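Long-range contacts in peptidase, zinc-dependent (Methanocorpusculum labreanum, PDB 3LMC), which binds a zinc ion and an iron(III) ion and probably acts as a metallopeptidase of family M54: residues G43-V54 against G97-F106; D141-H149 against L173-F183. One frame throughout, in Å; residues are numbered along the deposited sequence.

Interaction 1: G43-V54 against G97-F106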
loop_
_atom_site.group_PDB
_atom_site.type_symbol
_atom_site.label_atom_id
_atom_site.label_comp_id
_atom_site.label_asym_id
_atom_site.label_seq_id
_atom_site.Cartn_x
_atom_site.Cartn_y
_atom_site.Cartn_z
ATOM N N GLY A 43 -7.988 -3.034 15.457
ATOM C CA GLY A 43 -9.278 -2.492 15.095
ATOM C C GLY A 43 -10.156 -3.492 14.383
ATOM O O GLY A 43 -10.877 -3.146 13.452
ATOM N N PHE A 44 -10.100 -4.743 14.817
ATOM C CA PHE A 44 -10.949 -5.767 14.228
ATOM C C PHE A 44 -12.404 -5.519 14.629
ATOM O O PHE A 44 -12.685 -5.073 15.743
ATOM C CB PHE A 44 -10.490 -7.150 14.680
ATOM C CG PHE A 44 -11.382 -8.268 14.227
ATOM C CD1 PHE A 44 -11.278 -8.780 12.945
ATOM C CD2 PHE A 44 -12.313 -8.820 15.094
ATOM C CE1 PHE A 44 -12.091 -9.813 12.532
ATOM C CE2 PHE A 44 -13.128 -9.861 14.685
ATOM C CZ PHE A 44 -13.016 -10.357 13.405
ATOM N N ASP A 45 -13.320 -5.792 13.708
ATOM C CA ASP A 45 -14.743 -5.638 13.969
ATOM C C ASP A 45 -15.413 -6.999 13.763
ATOM O O ASP A 45 -15.496 -7.489 12.642
ATOM C CB ASP A 45 -15.343 -4.568 13.046
ATOM C CG ASP A 45 -16.772 -4.186 13.433
ATOM O OD1 ASP A 45 -17.192 -3.053 13.133
ATOM O OD2 ASP A 45 -17.478 -5.011 14.041
ATOM N N PRO A 46 -15.882 -7.620 14.857
ATOM C CA PRO A 46 -16.412 -8.994 14.811
ATOM C C PRO A 46 -17.698 -9.152 13.981
ATOM O O PRO A 46 -17.847 -10.153 13.275
ATOM C CB PRO A 46 -16.674 -9.322 16.284
ATOM C CG PRO A 46 -16.845 -7.986 16.947
ATOM C CD PRO A 46 -15.954 -7.033 16.208
ATOM N N VAL A 47 -18.608 -8.186 14.064
ATOM C CA VAL A 47 -19.843 -8.251 13.282
ATOM C C VAL A 47 -19.557 -8.083 11.788
ATOM O O VAL A 47 -20.156 -8.766 10.959
ATOM C CB VAL A 47 -20.898 -7.215 13.750
ATOM C CG1 VAL A 47 -20.347 -5.805 13.661
ATOM C CG2 VAL A 47 -22.167 -7.342 12.926
ATOM N N ARG A 48 -18.634 -7.179 11.457
ATOM C CA ARG A 48 -18.194 -6.974 10.076
ATOM C C ARG A 48 -17.253 -8.086 9.594
ATOM O O ARG A 48 -17.213 -8.404 8.407
ATOM C CB ARG A 48 -17.469 -5.632 9.943
ATOM C CG ARG A 48 -18.324 -4.400 9.641
ATOM C CD ARG A 48 -17.387 -3.224 9.370
ATOM N NE ARG A 48 -18.048 -1.985 8.958
ATOM C CZ ARG A 48 -18.178 -1.584 7.695
ATOM N NH1 ARG A 48 -17.709 -2.335 6.705
ATOM N NH2 ARG A 48 -18.786 -0.430 7.419
ATOM N N ASN A 49 -16.495 -8.670 10.521
ATOM C CA ASN A 49 -15.393 -9.584 10.180
ATOM C C ASN A 49 -14.295 -8.918 9.335
ATOM O O ASN A 49 -13.726 -9.537 8.424
ATOM C CB ASN A 49 -15.897 -10.847 9.483
ATOM C CG ASN A 49 -14.865 -11.954 9.473
ATOM O OD1 ASN A 49 -13.912 -11.938 10.253
ATOM N ND2 ASN A 49 -15.050 -12.928 8.595
ATOM N N GLN A 50 -13.996 -7.660 9.656
ATOM C CA GLN A 50 -13.056 -6.865 8.880
ATOM C C GLN A 50 -12.241 -6.003 9.830
ATOM O O GLN A 50 -12.633 -5.807 10.992
ATOM C CB GLN A 50 -13.809 -5.916 7.951
ATOM C CG GLN A 50 -14.801 -6.556 7.007
ATOM C CD GLN A 50 -15.440 -5.506 6.130
ATOM O OE1 GLN A 50 -16.184 -4.663 6.620
ATOM N NE2 GLN A 50 -15.130 -5.526 4.835
ATOM N N TYR A 51 -11.140 -5.449 9.328
ATOM C CA TYR A 51 -10.298 -4.573 10.145
ATOM C C TYR A 51 -10.384 -3.097 9.750
ATOM O O TYR A 51 -10.347 -2.764 8.567
ATOM C CB TYR A 51 -8.844 -5.036 10.100
ATOM C CG TYR A 51 -8.626 -6.448 10.594
ATOM C CD1 TYR A 51 -8.878 -7.533 9.768
ATOM C CD2 TYR A 51 -8.166 -6.697 11.885
ATOM C CE1 TYR A 51 -8.671 -8.819 10.202
ATOM C CE2 TYR A 51 -7.944 -7.998 12.330
ATOM C CZ TYR A 51 -8.202 -9.047 11.485
ATOM O OH TYR A 51 -8.001 -10.348 11.900
ATOM N N ASP A 52 -10.494 -2.225 10.755
ATOM C CA ASP A 52 -10.506 -0.770 10.569
ATOM C C ASP A 52 -9.144 -0.287 10.081
ATOM O O ASP A 52 -8.196 -0.215 10.858
ATOM C CB ASP A 52 -10.825 -0.102 11.914
ATOM C CG ASP A 52 -11.061 1.413 11.800
ATOM O OD1 ASP A 52 -10.768 2.030 10.743
ATOM O OD2 ASP A 52 -11.555 1.989 12.795
ATOM N N ALA A 53 -9.033 0.060 8.809
ATOM C CA ALA A 53 -7.720 0.398 8.255
ATOM C C ALA A 53 -7.144 1.688 8.832
ATOM O O ALA A 53 -5.921 1.894 8.822
ATOM C CB ALA A 53 -7.778 0.469 6.748
ATOM N N VAL A 54 -8.010 2.565 9.333
ATOM C CA VAL A 54 -7.526 3.812 9.930
ATOM C C VAL A 54 -6.684 3.496 11.160
ATOM O O VAL A 54 -5.597 4.032 11.324
ATOM C CB VAL A 54 -8.672 4.770 10.310
ATOM C CG1 VAL A 54 -8.112 6.005 10.998
ATOM C CG2 VAL A 54 -9.481 5.169 9.065
ATOM N N GLY A 97 -5.389 -9.049 5.778
ATOM C CA GLY A 97 -6.682 -8.798 6.404
ATOM C C GLY A 97 -7.652 -8.086 5.477
ATOM O O GLY A 97 -7.231 -7.276 4.662
ATOM N N ASP A 98 -8.943 -8.399 5.578
ATOM C CA ASP A 98 -9.964 -7.652 4.838
ATOM C C ASP A 98 -10.178 -6.285 5.513
ATOM O O ASP A 98 -10.349 -6.202 6.736
ATOM C CB ASP A 98 -11.288 -8.419 4.784
ATOM C CG ASP A 98 -12.297 -7.788 3.824
ATOM O OD1 ASP A 98 -11.893 -7.316 2.730
ATOM O OD2 ASP A 98 -13.500 -7.776 4.165
ATOM N N LEU A 99 -10.169 -5.220 4.715
ATOM C CA LEU A 99 -10.151 -3.860 5.264
ATOM C C LEU A 99 -11.455 -3.124 5.024
ATOM O O LEU A 99 -12.075 -3.264 3.961
ATOM C CB LEU A 99 -9.025 -3.048 4.631
ATOM C CG LEU A 99 -7.618 -3.591 4.833
ATOM C CD1 LEU A 99 -6.623 -2.675 4.146
ATOM C CD2 LEU A 99 -7.325 -3.698 6.324
ATOM N N TYR A 100 -11.855 -2.330 6.010
ATOM C CA TYR A 100 -12.901 -1.335 5.791
ATOM C C TYR A 100 -12.503 0.054 6.331
ATOM O O TYR A 100 -11.498 0.205 7.021
ATOM C CB TYR A 100 -14.217 -1.807 6.410
ATOM C CG TYR A 100 -14.313 -1.601 7.903
ATOM C CD1 TYR A 100 -13.658 -2.448 8.789
ATOM C CD2 TYR A 100 -15.085 -0.572 8.430
ATOM C CE1 TYR A 100 -13.758 -2.266 10.162
ATOM C CE2 TYR A 100 -15.195 -0.384 9.802
ATOM C CZ TYR A 100 -14.529 -1.234 10.660
ATOM O OH TYR A 100 -14.632 -1.045 12.022
ATOM N N GLU A 101 -13.271 1.074 5.969
ATOM C CA GLU A 101 -13.220 2.349 6.681
ATOM C C GLU A 101 -14.655 2.772 6.972
ATOM O O GLU A 101 -15.588 2.280 6.335
ATOM C CB GLU A 101 -12.453 3.419 5.902
ATOM C CG GLU A 101 -12.901 3.611 4.460
ATOM C CD GLU A 101 -13.870 4.760 4.282
ATOM O OE1 GLU A 101 -14.088 5.170 3.121
ATOM O OE2 GLU A 101 -14.412 5.258 5.298
ATOM N N PRO A 102 -14.845 3.648 7.963
ATOM C CA PRO A 102 -16.216 3.951 8.404
ATOM C C PRO A 102 -17.232 4.155 7.265
ATOM O O PRO A 102 -18.336 3.613 7.346
ATOM C CB PRO A 102 -16.031 5.215 9.236
ATOM C CG PRO A 102 -14.661 5.016 9.863
ATOM C CD PRO A 102 -13.830 4.309 8.806
ATOM N N LEU A 103 -16.858 4.874 6.209
ATOM C CA LEU A 103 -17.804 5.193 5.132
ATOM C C LEU A 103 -17.993 4.099 4.073
ATOM O O LEU A 103 -18.776 4.279 3.128
ATOM C CB LEU A 103 -17.389 6.491 4.438
ATOM C CG LEU A 103 -18.043 7.802 4.892
ATOM C CD1 LEU A 103 -18.539 7.729 6.340
ATOM C CD2 LEU A 103 -17.068 8.953 4.691
ATOM N N ALA A 104 -17.289 2.978 4.226
ATOM C CA ALA A 104 -17.223 1.974 3.163
ATOM C C ALA A 104 -17.443 0.537 3.646
ATOM O O ALA A 104 -17.025 0.169 4.743
ATOM C CB ALA A 104 -15.890 2.084 2.424
ATOM N N ASP A 105 -18.096 -0.264 2.806
ATOM C CA ASP A 105 -18.289 -1.694 3.067
ATOM C C ASP A 105 -16.938 -2.414 3.140
ATOM O O ASP A 105 -16.746 -3.336 3.939
ATOM C CB ASP A 105 -19.161 -2.318 1.973
ATOM C CG ASP A 105 -20.597 -1.801 1.996
ATOM O OD1 ASP A 105 -21.050 -1.338 3.067
ATOM O OD2 ASP A 105 -21.276 -1.862 0.947
ATOM N N PHE A 106 -16.007 -1.977 2.293
ATOM C CA PHE A 106 -14.656 -2.509 2.271
ATOM C C PHE A 106 -13.781 -1.555 1.462
ATOM O O PHE A 106 -14.286 -0.695 0.756
ATOM C CB PHE A 106 -14.637 -3.891 1.618
ATOM C CG PHE A 106 -14.742 -3.849 0.120
ATOM C CD1 PHE A 106 -15.980 -3.905 -0.501
ATOM C CD2 PHE A 106 -13.601 -3.724 -0.670
ATOM C CE1 PHE A 106 -16.084 -3.854 -1.887
ATOM C CE2 PHE A 106 -13.699 -3.674 -2.061
ATOM C CZ PHE A 106 -14.941 -3.741 -2.667
#

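Interaction 2: D141-H149 against L173-F183. With ZN (zinc ion), chain C.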
loop_
_atom_site.group_PDB
_atom_site.type_symbol
_atom_site.label_atom_id
_atom_site.label_comp_id
_atom_site.label_asym_id
_atom_site.label_seq_id
_atom_site.Cartn_x
_atom_site.Cartn_y
_atom_site.Cartn_z
ATOM N N ASP A 141 -0.154 -7.923 -10.580
ATOM C CA ASP A 141 -0.725 -6.791 -11.312
ATOM C C ASP A 141 -1.577 -5.940 -10.392
ATOM O O ASP A 141 -1.459 -4.716 -10.379
ATOM C CB ASP A 141 -1.639 -7.246 -12.443
ATOM C CG ASP A 141 -0.892 -7.886 -13.587
ATOM O OD1 ASP A 141 0.335 -7.695 -13.698
ATOM O OD2 ASP A 141 -1.555 -8.586 -14.379
ATOM N N ARG A 142 -2.479 -6.593 -9.668
ATOM C CA ARG A 142 -3.453 -5.874 -8.854
ATOM C C ARG A 142 -2.816 -5.150 -7.676
ATOM O O ARG A 142 -3.103 -3.968 -7.446
ATOM C CB ARG A 142 -4.551 -6.825 -8.388
ATOM C CG ARG A 142 -5.393 -7.330 -9.544
ATOM C CD ARG A 142 -6.271 -8.522 -9.115
ATOM N NE ARG A 142 -7.165 -8.910 -10.195
ATOM C CZ ARG A 142 -7.564 -10.160 -10.427
ATOM N NH1 ARG A 142 -7.149 -11.158 -9.650
ATOM N NH2 ARG A 142 -8.368 -10.410 -11.454
ATOM N N ILE A 143 -1.927 -5.833 -6.956
ATOM C CA ILE A 143 -1.246 -5.202 -5.818
ATOM C C ILE A 143 -0.392 -4.016 -6.241
ATOM O O ILE A 143 -0.304 -3.024 -5.530
ATOM C CB ILE A 143 -0.332 -6.175 -5.069
ATOM C CG1 ILE A 143 -1.142 -7.364 -4.549
ATOM C CG2 ILE A 143 0.392 -5.449 -3.912
ATOM C CD1 ILE A 143 -0.311 -8.379 -3.781
ATOM N N VAL A 144 0.264 -4.131 -7.390
ATOM C CA VAL A 144 1.103 -3.055 -7.882
ATOM C C VAL A 144 0.254 -1.829 -8.182
ATOM O O VAL A 144 0.610 -0.709 -7.820
ATOM C CB VAL A 144 1.798 -3.457 -9.184
ATOM C CG1 VAL A 144 2.430 -2.220 -9.852
ATOM C CG2 VAL A 144 2.831 -4.552 -8.922
ATOM N N LYS A 145 -0.864 -2.058 -8.867
ATOM C CA LYS A 145 -1.743 -0.987 -9.298
ATOM C C LYS A 145 -2.404 -0.258 -8.128
ATOM O O LYS A 145 -2.511 0.970 -8.126
ATOM C CB LYS A 145 -2.823 -1.562 -10.200
ATOM C CG LYS A 145 -2.358 -1.978 -11.590
ATOM C CD LYS A 145 -3.484 -2.780 -12.245
ATOM C CE LYS A 145 -3.162 -3.146 -13.669
ATOM N NZ LYS A 145 -4.397 -3.676 -14.314
ATOM N N GLU A 146 -2.845 -1.012 -7.128
ATOM C CA GLU A 146 -3.534 -0.410 -5.987
ATOM C C GLU A 146 -2.508 0.095 -4.983
ATOM O O GLU A 146 -2.741 1.082 -4.287
ATOM C CB GLU A 146 -4.512 -1.393 -5.344
ATOM C CG GLU A 146 -5.081 -0.928 -4.015
ATOM C CD GLU A 146 -6.077 0.214 -4.154
ATOM O OE1 GLU A 146 -6.425 0.572 -5.303
ATOM O OE2 GLU A 146 -6.521 0.745 -3.111
ATOM N N GLY A 147 -1.356 -0.566 -4.931
ATOM C CA GLY A 147 -0.247 -0.090 -4.119
ATOM C C GLY A 147 0.340 1.228 -4.616
ATOM O O GLY A 147 0.621 2.119 -3.820
ATOM N N ALA A 148 0.539 1.361 -5.928
ATOM C CA ALA A 148 1.072 2.611 -6.467
ATOM C C ALA A 148 0.043 3.729 -6.301
ATOM O O ALA A 148 0.399 4.892 -6.136
ATOM C CB ALA A 148 1.487 2.457 -7.932
ATOM N N HIS A 149 -1.234 3.363 -6.337
ATOM C CA HIS A 149 -2.325 4.305 -6.100
ATOM C C HIS A 149 -2.221 4.912 -4.697
ATOM O O HIS A 149 -2.115 6.121 -4.546
ATOM C CB HIS A 149 -3.664 3.581 -6.258
ATOM C CG HIS A 149 -4.852 4.428 -5.936
ATOM N ND1 HIS A 149 -5.597 5.062 -6.907
ATOM C CD2 HIS A 149 -5.422 4.751 -4.752
ATOM C CE1 HIS A 149 -6.572 5.745 -6.334
ATOM N NE2 HIS A 149 -6.489 5.570 -5.030
ATOM N N LEU A 173 -13.413 -4.853 -8.730
ATOM C CA LEU A 173 -12.239 -5.534 -9.262
ATOM C C LEU A 173 -12.072 -5.431 -10.781
ATOM O O LEU A 173 -10.942 -5.377 -11.279
ATOM C CB LEU A 173 -12.209 -6.998 -8.841
ATOM C CG LEU A 173 -10.779 -7.518 -8.944
ATOM C CD1 LEU A 173 -9.865 -6.614 -8.135
ATOM C CD2 LEU A 173 -10.678 -8.958 -8.472
ATOM N N ASP A 174 -13.185 -5.411 -11.513
ATOM C CA ASP A 174 -13.141 -5.265 -12.961
ATOM C C ASP A 174 -12.539 -3.922 -13.370
ATOM O O ASP A 174 -11.680 -3.865 -14.258
ATOM C CB ASP A 174 -14.535 -5.427 -13.558
ATOM C CG ASP A 174 -15.023 -6.865 -13.508
ATOM O OD1 ASP A 174 -14.180 -7.779 -13.334
ATOM O OD2 ASP A 174 -16.246 -7.082 -13.645
ATOM N N GLU A 175 -12.993 -2.848 -12.726
ATOM C CA GLU A 175 -12.410 -1.518 -12.923
ATOM C C GLU A 175 -10.930 -1.464 -12.556
ATOM O O GLU A 175 -10.143 -0.805 -13.228
ATOM C CB GLU A 175 -13.178 -0.460 -12.128
ATOM C CG GLU A 175 -14.122 0.386 -12.972
ATOM C CD GLU A 175 -15.061 1.240 -12.129
ATOM O OE1 GLU A 175 -14.600 1.871 -11.147
ATOM O OE2 GLU A 175 -16.268 1.271 -12.451
ATOM N N LEU A 176 -10.545 -2.158 -11.490
ATOM C CA LEU A 176 -9.140 -2.168 -11.078
ATOM C C LEU A 176 -8.285 -2.853 -12.153
ATOM O O LEU A 176 -7.191 -2.401 -12.494
ATOM C CB LEU A 176 -8.987 -2.839 -9.697
ATOM C CG LEU A 176 -7.604 -3.199 -9.143
ATOM C CD1 LEU A 176 -6.592 -2.147 -9.454
ATOM C CD2 LEU A 176 -7.685 -3.394 -7.661
ATOM N N ASP A 177 -8.807 -3.934 -12.714
ATOM C CA ASP A 177 -8.062 -4.675 -13.728
ATOM C C ASP A 177 -7.922 -3.859 -15.017
ATOM O O ASP A 177 -6.977 -4.062 -15.781
ATOM C CB ASP A 177 -8.720 -6.032 -14.005
ATOM C CG ASP A 177 -8.445 -7.058 -12.911
ATOM O OD1 ASP A 177 -7.546 -6.822 -12.069
ATOM O OD2 ASP A 177 -9.126 -8.109 -12.900
ATOM N N ARG A 178 -8.861 -2.945 -15.255
ATOM C CA ARG A 178 -8.803 -2.081 -16.435
ATOM C C ARG A 178 -7.755 -0.978 -16.281
ATOM O O ARG A 178 -7.281 -0.423 -17.278
ATOM C CB ARG A 178 -10.163 -1.450 -16.745
ATOM C CG ARG A 178 -11.218 -2.434 -17.263
ATOM C CD ARG A 178 -12.479 -1.680 -17.684
ATOM N NE ARG A 178 -13.616 -2.569 -17.889
ATOM C CZ ARG A 178 -14.637 -2.695 -17.045
ATOM N NH1 ARG A 178 -14.676 -1.975 -15.930
ATOM N NH2 ARG A 178 -15.627 -3.534 -17.320
ATOM N N LYS A 179 -7.401 -0.646 -15.044
ATOM C CA LYS A 179 -6.335 0.338 -14.841
ATOM C C LYS A 179 -5.061 -0.222 -15.456
ATOM O O LYS A 179 -4.892 -1.436 -15.529
ATOM C CB LYS A 179 -6.120 0.636 -13.364
ATOM C CG LYS A 179 -7.337 1.205 -12.667
ATOM C CD LYS A 179 -7.114 1.225 -11.174
ATOM C CE LYS A 179 -6.130 2.298 -10.765
ATOM N NZ LYS A 179 -5.840 2.199 -9.300
ATOM N N ARG A 180 -4.189 0.656 -15.931
ATOM C CA ARG A 180 -2.912 0.229 -16.501
ATOM C C ARG A 180 -1.784 0.599 -15.547
ATOM O O ARG A 180 -1.985 1.386 -14.620
ATOM C CB ARG A 180 -2.659 0.879 -17.863
ATOM C CG ARG A 180 -3.456 0.282 -19.023
ATOM C CD ARG A 180 -4.925 0.653 -18.934
ATOM N NE ARG A 180 -5.582 0.601 -20.237
ATOM C CZ ARG A 180 -6.403 -0.370 -20.627
ATOM N NH1 ARG A 180 -6.680 -1.381 -19.813
ATOM N NH2 ARG A 180 -6.950 -0.326 -21.832
ATOM N N LYS A 181 -0.614 0.000 -15.752
ATOM C CA LYS A 181 0.546 0.341 -14.947
ATOM C C LYS A 181 1.099 1.632 -15.528
ATOM O O LYS A 181 2.047 1.623 -16.317
ATOM C CB LYS A 181 1.581 -0.795 -14.954
ATOM C CG LYS A 181 1.147 -2.007 -14.101
ATOM C CD LYS A 181 1.994 -3.232 -14.348
ATOM C CE LYS A 181 1.326 -4.478 -13.759
ATOM N NZ LYS A 181 1.935 -5.748 -14.263
ATOM N N TYR A 182 0.503 2.743 -15.107
ATOM C CA TYR A 182 0.534 3.978 -15.881
ATOM C C TYR A 182 0.093 5.160 -15.023
ATOM O O TYR A 182 -0.983 5.138 -14.431
ATOM C CB TYR A 182 -0.440 3.815 -17.064
ATOM C CG TYR A 182 -0.669 5.031 -17.936
ATOM C CD1 TYR A 182 0.339 5.521 -18.751
ATOM C CD2 TYR A 182 -1.913 5.658 -17.986
ATOM C CE1 TYR A 182 0.133 6.618 -19.573
ATOM C CE2 TYR A 182 -2.132 6.769 -18.809
ATOM C CZ TYR A 182 -1.100 7.239 -19.598
ATOM O OH TYR A 182 -1.284 8.329 -20.423
ATOM N N PHE A 183 0.930 6.184 -14.941
ATOM C CA PHE A 183 0.489 7.474 -14.434
ATOM C C PHE A 183 0.282 8.381 -15.633
ATOM O O PHE A 183 1.218 8.588 -16.410
ATOM C CB PHE A 183 1.552 8.092 -13.531
ATOM C CG PHE A 183 1.607 7.499 -12.154
ATOM C CD1 PHE A 183 0.731 7.913 -11.183
ATOM C CD2 PHE A 183 2.557 6.547 -11.827
ATOM C CE1 PHE A 183 0.777 7.388 -9.926
ATOM C CE2 PHE A 183 2.605 6.015 -10.561
ATOM C CZ PHE A 183 1.717 6.442 -9.606
HETATM ZN ZN ZN C . -7.557 6.494 -3.347
HETATM O O HOH W 1 -5.273 -6.148 -12.935
HETATM O O HOH W 2 -7.436 5.164 -1.390
#

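Interaction 1: G43-V54 against G97-F106
R48 lies flat over the ring of Y100: its CD sits 3.5 Å above the ring centre in a CH-pi contact, which the long aliphatic stem of an arginine suits over a broad aromatic face, and the guanidinium plane is turned 10° from the ring. With CG to NE extended, the guanidinium lies over CD2 of the Y100 ring, and its NH1 and NH2 make weak hydrogen bonds to A104 O, at the end of the E101-A104 turn. R48 NH1 also donates to Q50 OE1 at 2.8 Å, fixing which way the amide faces. Q50 NE2 then spans two acceptors, D105 O at 2.9 Å in the carbonyl plane and D98 OD2, met from above the carboxylate. D98 is held by a salt bridge to R124. Beneath, strands 50-52 and 99-101 pair in parallel, Y51 N donating to D98 O at 2.8 Å and Y100 N to Y51 O, while A53 N reaches Y100 O at 3.0 Å where the helix begins. D52 caps that helix, its OD1 accepting from V54 N. Strand 50-52 is the middle of a small three-stranded sheet between 44-45 and 99-101, and A53, V54 and L99 pack their side chains on strand 106-112.

Interaction 2: D141-H149 against L173-F183
R142 and D177 meet side-on, guanidinium and carboxylate nearly coplanar at 19°. R142 NE donates to D177 OD1 and R142 NH2 to D177 OD2, each bond 2.8 Å long and each using a syn lone pair, so the two-pronged salt bridge fixes the rotation of both groups. L173 CD2 lies over the centre of one guanidinium face, a place suited to a branched apolar side chain, while NH1 turns to N127. Replacing R142 by an alanine is likely to leave the D177 carboxylate without its charged mate, N127 without this donor and a gap beneath L173.

The CB of K145 faces the 173-183 segment, and its chain, extended beyond CG, carries the ammonium past L176, whose CD1 touches K145 CB at 3.9 Å, to the backbone where helix 173-178 gives way to loop. There K145 NZ donates to K179 O at 2.6 Å and to a water that in turn donates to D177 OD1. A lysine suits this spot because its aliphatic stem packs against leucine while its tip serves polar atoms.

At the outer end K181 crosses D141 at about a right angle, and K181 NZ reaches D141 OD1 at 2.6 Å from above the carboxylate plane; E22 supplies a second salt bridge. At the C-terminal end of 173-183, F183 CZ touches A148 CB at 4.3 Å. K179 bends at chi3 (73°), and its NZ lies 3.7 Å from H149 ND1; both atoms are hydrogen-bonded to I166 O, and the bond from ND1 would orient the imidazole with H149 NE2 toward the zinc ion, 2.2 Å away. The axes of 141-149 and 173-178 cross at 86°. H149 opens the HExxH motif, as in zinc metallopeptidases and consistent with the assignment to family M54, with H153 and H159 completing the protein ligands.

Overall arrangement
The two contacts lie apart, their centres 22 Å from each other and their nearest atoms about 6 Å apart without touching. Interaction 2 contains a zinc ligand, H149, whereas interaction 1 approaches the metal from another part of the fold: the side chain of E101 is about 9 Å from the zinc and about 9 Å from that of H159. Strand 106-112, on which interaction 1 packs, also meets E146, L173 and L176 of interaction 2 through F108. Interaction 2 also leads to the second metal, since the F183 side chain is about 6 Å from the iron held by C160, C165, C184 and C187.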